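VirX1 (Cyanophage Syn10, PDB 6QGM) iodinates diverse substrates as a marine viral halogenase of the flavin-dependent tryptophan halogenase family. Local coordinates at residues B[116-121]-B[491-497]; B[113-117]-B[127-133]; B[307-311]-B[322-326]; B[297-301]-B[416-420]. All coordinates share one frame; numbering follows the deposited sequence.

In the fold
Contacts 1 and 2 share Lys116 and Leu117 and draw on the same helix 113-120, which meets helix 129-134 in contact 2 and the start of helix 494-512 in contact 1; their centres lie about 11 Å apart. Contacts 3 and 4, with centres about 17 Å apart, form a second pair: contact 4 uses the loop just after strand 290-296, contact 3 the helix 303-314 that follows and strand 324-327 beyond it. The pairs are well separated, about 32 to 47 Å between centres. Along the chain, contact 2 closes first, contact 3 is nested inside contact 4, and both lie within the long loop that contact 1 closes, tying helix 494-512, near the C-terminus, back to the early part of the halogenase chain.

Contact 1. Residues B[116-121]-B[491-497]; sequences KLANKY and DYYYEDI
Lys116 and Lys120 both set CG beside the backbone N (chi1 -67° in each), and bends farther out, at chi3 in Lys116 and at chi3 and chi4 in Lys120, bring their two ammonium groups to the one carboxylate of Asp491. Lys116 NZ reaches Asp491 OD1 at 3.0 Å through the syn lone pair, with a second, weak bond to OD2. Lys120 NZ comes to Asp491 OD2 at 2.6 Å from well above the carboxylate plane. The result is a salt-bridge network in which one acid is gripped by two lysines a helical turn apart. Lys120 NZ also stands over the face of the Tyr494 ring, 4.9 Å from its centroid, a cation-pi contact. Leu117 meets the rim of that ring, CD2 lying 3.7 Å from Tyr494 CD2, while Leu117 CD1 packs on Ile497 CG2. At the far end Tyr121, just past the helix, gives its OH to Glu495 OE2 at 2.6 Å, again from above the carboxylate plane, with ring and carboxylate 74° apart. The hydroxyl of Tyr494 turns to Asp109, and Lys120 has a second acid in Asp477. The contact thus sets the C-terminal part of helix 113-120 against the first turn of helix 494-512 and the beta turn that leads into it, with helix 477-484 flanking it through Asp477, Ser480 and Leu484.

Contact 2. Residues B[113-117]-B[127-133]; sequences TWGKL and PETFARF
Two consecutive helices, 113-120 and the short, weakly bonded 129-134, joined by the loop 121-128, pack round the indole of Trp114. The two short helical segments run at 136° to each other, with 10.4 Å between their axes, a wide gap that the indole fills. With CG anti to the backbone N, Trp114 reaches straight out to the second helix. Its NE1 donates to Thr129 OG1, which lies in the ring plane 2.8 Å away, with an N-H...O angle of 154°; the same hydroxyl bonds to the carbonyl of Pro126, so it ties the indole to the turn just ahead of the helix. One face of the indole lies against Phe130: Phe130 CA sits 3.6 Å from the centroid of the five-membered ring of Trp114, a CH-pi contact, and CB covers the middle of the ring system. The Phe130 ring turns its edge to the indole face in an offset edge-to-face pair, planes at 76°. Phe133 meets the tryptophan obliquely, CD2 lying 3.8 Å from Trp114 CB. Leu117 CD1 comes obliquely to the same ring, 3.5 Å from Phe133 CE1, with Thr113 CG2 near CZ. Pro127 CA touches the benzene part of the indole. Phe464 of helix 462-468 carries the aromatic packing on beyond Phe130, and Trp501 of helix 494-512 does so beyond Phe133. Trp114, Phe130 and Phe133 together make a buried aromatic cluster between two successive helices, with the indole N-H satisfied by Thr129 at the start of the second.

Contact 3. Residues B[307-311]-B[322-326]; sequences EAEFR and KIFHI
Ile323 and Arg311 come from opposite directions, and Ile323 CD1 ends over one face of the guanidinium, offset toward its rim, 3.4 Å from Arg311 NH2. The flat group is held in that attitude from within its own helix. Arg311 grips Glu307 side-on, one turn back: NE and NH2 both reach the single oxygen OE2, at 3.2 Å for Arg311 NE and 3.1 Å for Arg311 NH2. Glu307 OE2 lies in the guanidinium plane, but both donors come to it from out of the carboxylate plane, on the same face. The salt bridge fixes the rotation of the guanidinium, one face of which packs on Ile323. Arg311 NH1 is taken up by the backbone oxygens of Gly318 and Ala321, in the connection leading to Ile323.

The same methyl also touches the Glu307 methylene, CG at 3.9 Å from Ile323 CD1, and comes obliquely to the Phe310 ring, whose CD2 is 3.8 Å from Ile323 CD1. Glu307 CG stands trans to the backbone N (chi1 178°) and the chain runs extended beyond it, which carries OE1 on to the edge of the His325 imidazole, 3.1 Å from His325 CE1; carboxylate and ring are nearly coplanar, 26° apart. The contact lies in a beta-alpha-beta crossover from strand 290-296 through helix 303-314 to strand 324-327. The helix lies over a face of the sheet near its outermost strand 324-327, with Phe310 on Met254 and Thr256 of strand 252-258 and on Thr292 and Tyr294 of strand 290-296.

Contact 4. Residues B[297-301]-B[416-420]; sequences SSRFV and PYWKW
This is an aromatic contact between a loop and a helix: residues 297-301, leaving strand 290-296 on the way to helix 303-314, pack against the first turn of helix 416-424. Phe300 is the centre of it. One face of its ring lies over the backbone of Tyr417, whose CA stands 3.9 Å from the ring centroid in a CH-pi contact, and the Tyr417 ring turns its edge to the face of Phe300 in an offset edge-to-face pair, planes at 88°. Phe300 CZ lies 3.5 Å from Trp420 CB, the two rings meeting obliquely. Phe300, Tyr417 and Trp420 thus form an aromatic cluster, the two helix residues three positions apart. At the outer margin Arg299, bent at chi2 and chi3, brings its guanidinium over the face of the Trp420 six-membered ring: a cation-pi contact with CZ 4.2 Å from the centroid. The guanidinium stands almost upright on the indole, 86° between planes, so it meets the ring by its edge. Deeper in, Ser297 CB touches the rim of Tyr417 at CE1, 3.7 Å away, while the Ser297 hydroxyl bonds to the Ala249 carbonyl and that of Tyr417 to Asn250.

Contact 1. Residues B[116-121]-B[491-497]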
# COMPACT_ATOMS: atom_id res chain seq x y z
N LYS B 116 -9.81 -25.32 11.02
CA LYS B 116 -9.14 -26.52 11.56
C LYS B 116 -10.20 -27.49 12.12
O LYS B 116 -10.09 -28.70 11.83
CB LYS B 116 -8.09 -26.15 12.60
CG LYS B 116 -6.89 -25.41 12.03
CD LYS B 116 -5.76 -25.16 12.99
CE LYS B 116 -5.09 -26.42 13.51
NZ LYS B 116 -3.67 -26.18 13.87
N LEU B 117 -11.21 -26.97 12.84
CA LEU B 117 -12.36 -27.76 13.35
C LEU B 117 -13.05 -28.47 12.18
O LEU B 117 -13.33 -29.69 12.30
CB LEU B 117 -13.34 -26.86 14.11
CG LEU B 117 -12.89 -26.40 15.49
CD1 LEU B 117 -13.87 -25.41 16.10
CD2 LEU B 117 -12.73 -27.59 16.41
N ALA B 118 -13.33 -27.73 11.10
CA ALA B 118 -13.99 -28.22 9.87
C ALA B 118 -13.19 -29.38 9.26
O ALA B 118 -13.83 -30.36 8.82
CB ALA B 118 -14.16 -27.09 8.89
N ASN B 119 -11.85 -29.32 9.27
CA ASN B 119 -10.96 -30.37 8.70
C ASN B 119 -10.97 -31.59 9.61
O ASN B 119 -11.11 -32.72 9.10
CB ASN B 119 -9.54 -29.85 8.47
CG ASN B 119 -9.39 -29.07 7.18
OD1 ASN B 119 -10.12 -29.31 6.21
ND2 ASN B 119 -8.43 -28.15 7.14
N LYS B 120 -10.82 -31.38 10.92
CA LYS B 120 -10.70 -32.46 11.93
C LYS B 120 -12.05 -33.15 12.14
O LYS B 120 -12.05 -34.37 12.28
CB LYS B 120 -10.20 -31.87 13.25
CG LYS B 120 -8.78 -31.33 13.21
CD LYS B 120 -8.32 -30.90 14.61
CE LYS B 120 -6.85 -31.10 14.82
NZ LYS B 120 -6.10 -30.10 14.04
N TYR B 121 -13.15 -32.40 12.18
CA TYR B 121 -14.49 -32.90 12.59
C TYR B 121 -15.55 -32.46 11.58
O TYR B 121 -16.46 -31.72 11.91
CB TYR B 121 -14.80 -32.40 14.00
CG TYR B 121 -13.66 -32.57 14.98
CD1 TYR B 121 -13.20 -33.82 15.36
CD2 TYR B 121 -13.04 -31.46 15.54
CE1 TYR B 121 -12.17 -33.97 16.27
CE2 TYR B 121 -12.00 -31.59 16.44
CZ TYR B 121 -11.56 -32.85 16.81
OH TYR B 121 -10.55 -32.96 17.73
N ASP B 491 -2.12 -30.25 18.60
CA ASP B 491 -3.51 -29.80 18.32
C ASP B 491 -4.49 -30.50 19.26
O ASP B 491 -5.69 -30.24 19.12
CB ASP B 491 -3.87 -30.12 16.87
CG ASP B 491 -3.71 -28.95 15.92
OD1 ASP B 491 -3.54 -27.80 16.42
OD2 ASP B 491 -3.73 -29.19 14.68
N TYR B 492 -4.03 -31.35 20.19
CA TYR B 492 -4.94 -32.20 21.00
C TYR B 492 -6.03 -31.33 21.63
O TYR B 492 -7.15 -31.84 21.69
CB TYR B 492 -4.21 -33.08 22.01
CG TYR B 492 -5.20 -33.97 22.73
CD1 TYR B 492 -5.87 -34.99 22.05
CD2 TYR B 492 -5.56 -33.74 24.06
CE1 TYR B 492 -6.83 -35.77 22.67
CE2 TYR B 492 -6.53 -34.51 24.69
CZ TYR B 492 -7.16 -35.53 24.00
OH TYR B 492 -8.10 -36.29 24.63
N TYR B 493 -5.76 -30.06 21.99
CA TYR B 493 -6.72 -29.14 22.67
C TYR B 493 -7.95 -28.82 21.79
O TYR B 493 -8.92 -28.23 22.32
CB TYR B 493 -6.03 -27.86 23.12
CG TYR B 493 -5.58 -26.92 22.03
CD1 TYR B 493 -4.40 -27.14 21.34
CD2 TYR B 493 -6.31 -25.78 21.73
CE1 TYR B 493 -3.96 -26.26 20.36
CE2 TYR B 493 -5.88 -24.89 20.75
CZ TYR B 493 -4.70 -25.12 20.07
OH TYR B 493 -4.27 -24.25 19.12
N TYR B 494 -7.93 -29.21 20.52
CA TYR B 494 -9.06 -29.02 19.57
C TYR B 494 -10.21 -29.95 19.97
O TYR B 494 -11.38 -29.55 19.80
CB TYR B 494 -8.57 -29.16 18.12
CG TYR B 494 -8.19 -27.83 17.51
CD1 TYR B 494 -6.96 -27.24 17.75
CD2 TYR B 494 -9.10 -27.13 16.75
CE1 TYR B 494 -6.64 -26.00 17.23
CE2 TYR B 494 -8.80 -25.90 16.19
CZ TYR B 494 -7.56 -25.32 16.44
OH TYR B 494 -7.26 -24.10 15.90
N GLU B 495 -9.91 -31.12 20.53
CA GLU B 495 -10.92 -32.06 21.09
C GLU B 495 -11.78 -31.31 22.12
O GLU B 495 -13.00 -31.52 22.11
CB GLU B 495 -10.26 -33.25 21.78
CG GLU B 495 -9.63 -34.23 20.80
CD GLU B 495 -10.66 -35.08 20.09
OE1 GLU B 495 -11.52 -35.65 20.83
OE2 GLU B 495 -10.58 -35.29 18.84
N ASP B 496 -11.15 -30.46 22.94
CA ASP B 496 -11.83 -29.67 24.01
C ASP B 496 -12.59 -28.50 23.36
O ASP B 496 -13.72 -28.24 23.80
CB ASP B 496 -10.86 -29.16 25.07
CG ASP B 496 -10.39 -30.18 26.09
OD1 ASP B 496 -10.98 -31.29 26.18
OD2 ASP B 496 -9.45 -29.83 26.78
N ILE B 497 -12.00 -27.83 22.36
CA ILE B 497 -12.69 -26.72 21.65
C ILE B 497 -13.97 -27.30 21.05
O ILE B 497 -15.03 -26.66 21.21
CB ILE B 497 -11.80 -26.04 20.60
CG1 ILE B 497 -10.59 -25.36 21.23
CG2 ILE B 497 -12.61 -25.03 19.82
CD1 ILE B 497 -9.66 -24.70 20.25

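Contact 2. Residues B[113-117]-B[127-133]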
# COMPACT_ATOMS: atom_id res chain seq x y z
N THR B 113 -9.25 -20.97 13.45
CA THR B 113 -9.72 -22.03 14.38
C THR B 113 -10.88 -22.79 13.72
O THR B 113 -10.81 -24.04 13.65
CB THR B 113 -10.10 -21.46 15.76
OG1 THR B 113 -8.95 -20.85 16.36
CG2 THR B 113 -10.64 -22.50 16.72
N TRP B 114 -11.90 -22.08 13.23
CA TRP B 114 -13.11 -22.76 12.67
C TRP B 114 -12.70 -23.73 11.56
O TRP B 114 -13.20 -24.87 11.56
CB TRP B 114 -14.17 -21.77 12.18
CG TRP B 114 -15.30 -22.55 11.59
CD1 TRP B 114 -16.30 -23.20 12.25
CD2 TRP B 114 -15.44 -22.89 10.21
NE1 TRP B 114 -17.09 -23.87 11.36
CE2 TRP B 114 -16.58 -23.71 10.10
CE3 TRP B 114 -14.71 -22.58 9.05
CZ2 TRP B 114 -17.03 -24.19 8.87
CZ3 TRP B 114 -15.15 -23.07 7.84
CH2 TRP B 114 -16.30 -23.85 7.76
N GLY B 115 -11.85 -23.28 10.63
CA GLY B 115 -11.33 -24.09 9.51
C GLY B 115 -10.66 -25.37 9.98
O GLY B 115 -10.91 -26.41 9.35
N LYS B 116 -9.81 -25.32 11.02
CA LYS B 116 -9.14 -26.52 11.56
C LYS B 116 -10.20 -27.49 12.12
O LYS B 116 -10.09 -28.70 11.83
CB LYS B 116 -8.09 -26.15 12.60
CG LYS B 116 -6.89 -25.41 12.03
CD LYS B 116 -5.76 -25.16 12.99
CE LYS B 116 -5.09 -26.42 13.51
NZ LYS B 116 -3.67 -26.18 13.87
N LEU B 117 -11.21 -26.97 12.84
CA LEU B 117 -12.36 -27.76 13.35
C LEU B 117 -13.05 -28.47 12.18
O LEU B 117 -13.33 -29.69 12.30
CB LEU B 117 -13.34 -26.86 14.11
CG LEU B 117 -12.89 -26.40 15.49
CD1 LEU B 117 -13.87 -25.41 16.10
CD2 LEU B 117 -12.73 -27.59 16.41
N PRO B 127 -20.19 -26.10 6.53
CA PRO B 127 -20.04 -24.66 6.25
C PRO B 127 -20.98 -23.71 7.03
O PRO B 127 -20.54 -22.62 7.38
CB PRO B 127 -20.33 -24.59 4.74
CG PRO B 127 -19.89 -25.94 4.20
CD PRO B 127 -20.23 -26.92 5.31
N GLU B 128 -22.21 -24.13 7.33
CA GLU B 128 -23.20 -23.27 8.03
C GLU B 128 -22.77 -23.02 9.48
O GLU B 128 -23.41 -22.16 10.12
CB GLU B 128 -24.61 -23.86 8.00
CG GLU B 128 -24.73 -25.24 8.62
CD GLU B 128 -24.59 -26.40 7.63
OE1 GLU B 128 -23.94 -26.20 6.56
OE2 GLU B 128 -25.11 -27.53 7.93
N THR B 129 -21.74 -23.71 9.99
CA THR B 129 -21.31 -23.61 11.41
C THR B 129 -20.32 -22.45 11.61
O THR B 129 -20.15 -22.04 12.79
CB THR B 129 -20.71 -24.90 11.97
OG1 THR B 129 -19.53 -25.23 11.23
CG2 THR B 129 -21.72 -26.04 11.96
N PHE B 130 -19.67 -21.94 10.55
CA PHE B 130 -18.72 -20.81 10.67
C PHE B 130 -19.44 -19.63 11.33
O PHE B 130 -18.90 -19.06 12.32
CB PHE B 130 -18.09 -20.37 9.35
CG PHE B 130 -17.27 -19.11 9.49
CD1 PHE B 130 -16.02 -19.15 10.07
CD2 PHE B 130 -17.79 -17.88 9.08
CE1 PHE B 130 -15.29 -17.98 10.22
CE2 PHE B 130 -17.04 -16.72 9.22
CZ PHE B 130 -15.79 -16.77 9.80
N ALA B 131 -20.61 -19.25 10.80
CA ALA B 131 -21.37 -18.07 11.27
C ALA B 131 -21.73 -18.26 12.76
O ALA B 131 -21.53 -17.33 13.55
CB ALA B 131 -22.58 -17.86 10.40
N ARG B 132 -22.25 -19.44 13.11
CA ARG B 132 -22.62 -19.81 14.49
C ARG B 132 -21.40 -19.68 15.38
O ARG B 132 -21.56 -19.24 16.52
CB ARG B 132 -23.12 -21.25 14.56
CG ARG B 132 -24.15 -21.61 13.50
CD ARG B 132 -25.26 -22.42 14.10
NE ARG B 132 -26.09 -22.98 13.04
CZ ARG B 132 -26.02 -24.22 12.60
NH1 ARG B 132 -25.16 -25.08 13.12
NH2 ARG B 132 -26.83 -24.60 11.63
N PHE B 133 -20.24 -20.08 14.88
CA PHE B 133 -18.99 -20.20 15.66
C PHE B 133 -18.37 -18.81 15.87
O PHE B 133 -17.49 -18.72 16.71
CB PHE B 133 -18.00 -21.14 14.96
CG PHE B 133 -16.75 -21.44 15.75
CD1 PHE B 133 -16.74 -22.42 16.73
CD2 PHE B 133 -15.58 -20.74 15.52
CE1 PHE B 133 -15.59 -22.69 17.46
CE2 PHE B 133 -14.43 -21.02 16.24
CZ PHE B 133 -14.43 -22.00 17.21

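Contact 3. Residues B[307-311]-B[322-326]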
# COMPACT_ATOMS: atom_id res chain seq x y z
N GLU B 307 -39.65 -14.95 -16.04
CA GLU B 307 -40.94 -14.75 -15.34
C GLU B 307 -41.59 -16.11 -15.03
O GLU B 307 -42.22 -16.24 -13.96
CB GLU B 307 -41.87 -13.87 -16.16
CG GLU B 307 -43.22 -13.69 -15.49
CD GLU B 307 -44.05 -12.56 -16.06
OE1 GLU B 307 -43.43 -11.53 -16.39
OE2 GLU B 307 -45.28 -12.74 -16.16
N ALA B 308 -41.48 -17.06 -15.95
CA ALA B 308 -42.01 -18.43 -15.78
C ALA B 308 -41.23 -19.11 -14.64
O ALA B 308 -41.87 -19.68 -13.73
CB ALA B 308 -41.92 -19.17 -17.09
N GLU B 309 -39.90 -19.02 -14.68
CA GLU B 309 -38.97 -19.39 -13.58
C GLU B 309 -39.48 -18.83 -12.24
O GLU B 309 -39.65 -19.62 -11.30
CB GLU B 309 -37.59 -18.80 -13.83
CG GLU B 309 -36.54 -19.79 -14.28
CD GLU B 309 -35.15 -19.16 -14.24
OE1 GLU B 309 -34.55 -19.15 -13.12
OE2 GLU B 309 -34.70 -18.63 -15.31
N PHE B 310 -39.69 -17.51 -12.18
CA PHE B 310 -39.99 -16.73 -10.95
C PHE B 310 -41.32 -17.19 -10.34
O PHE B 310 -41.36 -17.46 -9.13
CB PHE B 310 -39.98 -15.23 -11.25
CG PHE B 310 -40.12 -14.34 -10.03
CD1 PHE B 310 -39.45 -14.61 -8.85
CD2 PHE B 310 -40.91 -13.20 -10.09
CE1 PHE B 310 -39.59 -13.78 -7.75
CE2 PHE B 310 -41.05 -12.37 -8.98
CZ PHE B 310 -40.38 -12.66 -7.82
N ARG B 311 -42.35 -17.28 -11.18
CA ARG B 311 -43.72 -17.75 -10.79
C ARG B 311 -43.63 -19.20 -10.27
O ARG B 311 -44.21 -19.45 -9.21
CB ARG B 311 -44.69 -17.64 -11.96
CG ARG B 311 -45.05 -16.21 -12.32
CD ARG B 311 -46.07 -16.10 -13.42
NE ARG B 311 -46.22 -14.71 -13.81
CZ ARG B 311 -46.97 -13.82 -13.15
NH1 ARG B 311 -47.65 -14.16 -12.07
NH2 ARG B 311 -47.03 -12.58 -13.59
N LYS B 322 -48.91 -9.97 -9.34
CA LYS B 322 -48.65 -8.85 -10.28
C LYS B 322 -47.14 -8.55 -10.28
O LYS B 322 -46.63 -8.20 -9.21
CB LYS B 322 -49.51 -7.66 -9.86
CG LYS B 322 -49.57 -6.48 -10.82
CD LYS B 322 -50.60 -5.47 -10.34
CE LYS B 322 -50.80 -4.28 -11.26
NZ LYS B 322 -51.00 -3.01 -10.52
N ILE B 323 -46.48 -8.69 -11.43
CA ILE B 323 -45.00 -8.58 -11.60
C ILE B 323 -44.69 -7.32 -12.40
O ILE B 323 -45.29 -7.13 -13.50
CB ILE B 323 -44.42 -9.84 -12.28
CG1 ILE B 323 -44.70 -11.09 -11.43
CG2 ILE B 323 -42.94 -9.68 -12.59
CD1 ILE B 323 -44.07 -12.34 -11.96
N PHE B 324 -43.80 -6.48 -11.85
CA PHE B 324 -43.33 -5.21 -12.45
C PHE B 324 -41.86 -5.37 -12.86
O PHE B 324 -41.04 -5.57 -11.96
CB PHE B 324 -43.59 -4.06 -11.47
CG PHE B 324 -45.06 -3.71 -11.32
CD1 PHE B 324 -45.84 -3.36 -12.42
CD2 PHE B 324 -45.70 -3.87 -10.09
CE1 PHE B 324 -47.19 -3.09 -12.29
CE2 PHE B 324 -47.05 -3.60 -9.96
CZ PHE B 324 -47.79 -3.20 -11.05
N HIS B 325 -41.56 -5.22 -14.15
CA HIS B 325 -40.20 -5.29 -14.74
C HIS B 325 -39.51 -3.94 -14.61
O HIS B 325 -40.10 -2.93 -14.98
CB HIS B 325 -40.25 -5.74 -16.20
CG HIS B 325 -40.78 -7.12 -16.32
ND1 HIS B 325 -42.13 -7.38 -16.31
CD2 HIS B 325 -40.16 -8.32 -16.37
CE1 HIS B 325 -42.33 -8.67 -16.35
NE2 HIS B 325 -41.14 -9.28 -16.42
N ILE B 326 -38.28 -3.96 -14.10
CA ILE B 326 -37.45 -2.75 -13.92
C ILE B 326 -36.19 -2.94 -14.77
O ILE B 326 -35.61 -4.06 -14.81
CB ILE B 326 -37.11 -2.50 -12.44
CG1 ILE B 326 -38.28 -2.82 -11.51
CG2 ILE B 326 -36.65 -1.06 -12.29
CD1 ILE B 326 -37.86 -3.43 -10.18

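Contact 4. Residues B[297-301]-B[416-420]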
# COMPACT_ATOMS: atom_id res chain seq x y z
N SER B 297 -29.99 -12.11 -15.77
CA SER B 297 -29.11 -11.69 -16.87
C SER B 297 -29.79 -11.99 -18.20
O SER B 297 -29.97 -13.18 -18.51
CB SER B 297 -27.79 -12.38 -16.78
OG SER B 297 -26.96 -12.03 -17.86
N SER B 298 -30.13 -10.94 -18.96
CA SER B 298 -30.77 -11.03 -20.30
C SER B 298 -29.84 -11.76 -21.26
O SER B 298 -30.35 -12.35 -22.24
CB SER B 298 -31.12 -9.66 -20.81
OG SER B 298 -29.94 -8.91 -21.02
N ARG B 299 -28.54 -11.74 -20.98
CA ARG B 299 -27.49 -12.50 -21.70
C ARG B 299 -27.79 -14.00 -21.73
O ARG B 299 -27.33 -14.67 -22.69
CB ARG B 299 -26.14 -12.40 -20.98
CG ARG B 299 -25.27 -11.18 -21.28
CD ARG B 299 -23.79 -11.50 -21.40
NE ARG B 299 -23.01 -11.10 -20.24
CZ ARG B 299 -22.04 -11.82 -19.68
NH1 ARG B 299 -21.44 -11.34 -18.60
NH2 ARG B 299 -21.71 -13.02 -20.15
N PHE B 300 -28.46 -14.53 -20.70
CA PHE B 300 -28.60 -15.99 -20.50
C PHE B 300 -30.06 -16.44 -20.53
O PHE B 300 -30.27 -17.67 -20.56
CB PHE B 300 -27.91 -16.40 -19.19
CG PHE B 300 -26.42 -16.20 -19.20
CD1 PHE B 300 -25.58 -17.11 -19.82
CD2 PHE B 300 -25.85 -15.10 -18.57
CE1 PHE B 300 -24.21 -16.91 -19.82
CE2 PHE B 300 -24.48 -14.92 -18.54
CZ PHE B 300 -23.66 -15.80 -19.20
N VAL B 301 -31.04 -15.52 -20.48
CA VAL B 301 -32.49 -15.88 -20.38
C VAL B 301 -33.35 -14.72 -20.91
O VAL B 301 -33.01 -13.54 -20.68
CB VAL B 301 -32.87 -16.27 -18.94
CG1 VAL B 301 -32.82 -15.08 -17.98
CG2 VAL B 301 -34.21 -16.98 -18.86
N PRO B 416 -25.73 -22.41 -17.99
CA PRO B 416 -24.73 -21.58 -18.65
C PRO B 416 -24.43 -20.31 -17.84
O PRO B 416 -23.28 -19.89 -17.86
CB PRO B 416 -25.36 -21.27 -20.02
CG PRO B 416 -26.33 -22.41 -20.24
CD PRO B 416 -26.86 -22.73 -18.87
N TYR B 417 -25.42 -19.77 -17.14
CA TYR B 417 -25.26 -18.57 -16.28
C TYR B 417 -24.21 -18.84 -15.21
O TYR B 417 -23.28 -18.03 -15.06
CB TYR B 417 -26.59 -18.14 -15.66
CG TYR B 417 -26.48 -17.00 -14.68
CD1 TYR B 417 -26.49 -15.69 -15.09
CD2 TYR B 417 -26.40 -17.25 -13.32
CE1 TYR B 417 -26.39 -14.64 -14.18
CE2 TYR B 417 -26.32 -16.22 -12.40
CZ TYR B 417 -26.31 -14.91 -12.83
OH TYR B 417 -26.22 -13.90 -11.92
N TRP B 418 -24.35 -19.96 -14.50
CA TRP B 418 -23.47 -20.33 -13.36
C TRP B 418 -22.12 -20.83 -13.89
O TRP B 418 -21.11 -20.54 -13.23
CB TRP B 418 -24.17 -21.34 -12.43
CG TRP B 418 -25.18 -20.67 -11.55
CD1 TRP B 418 -26.54 -20.74 -11.65
CD2 TRP B 418 -24.90 -19.76 -10.48
NE1 TRP B 418 -27.12 -19.95 -10.70
CE2 TRP B 418 -26.15 -19.34 -9.97
CE3 TRP B 418 -23.72 -19.28 -9.89
CZ2 TRP B 418 -26.24 -18.44 -8.91
CZ3 TRP B 418 -23.82 -18.40 -8.85
CH2 TRP B 418 -25.06 -18.01 -8.35
N LYS B 419 -22.11 -21.50 -15.04
CA LYS B 419 -20.83 -21.89 -15.70
C LYS B 419 -20.05 -20.61 -16.01
O LYS B 419 -18.83 -20.60 -15.75
CB LYS B 419 -21.07 -22.79 -16.92
CG LYS B 419 -19.99 -23.84 -17.12
CD LYS B 419 -20.09 -24.61 -18.41
CE LYS B 419 -18.74 -24.95 -19.03
NZ LYS B 419 -18.78 -24.93 -20.52
N TRP B 420 -20.73 -19.54 -16.45
CA TRP B 420 -20.06 -18.25 -16.76
C TRP B 420 -19.49 -17.63 -15.47
O TRP B 420 -18.32 -17.18 -15.49
CB TRP B 420 -20.96 -17.23 -17.45
CG TRP B 420 -20.22 -15.96 -17.77
CD1 TRP B 420 -19.39 -15.75 -18.84
CD2 TRP B 420 -20.17 -14.76 -16.99
NE1 TRP B 420 -18.83 -14.51 -18.78
CE2 TRP B 420 -19.31 -13.87 -17.66
CE3 TRP B 420 -20.75 -14.35 -15.78
CZ2 TRP B 420 -19.03 -12.59 -17.17
CZ3 TRP B 420 -20.48 -13.08 -15.30
CH2 TRP B 420 -19.63 -12.21 -15.99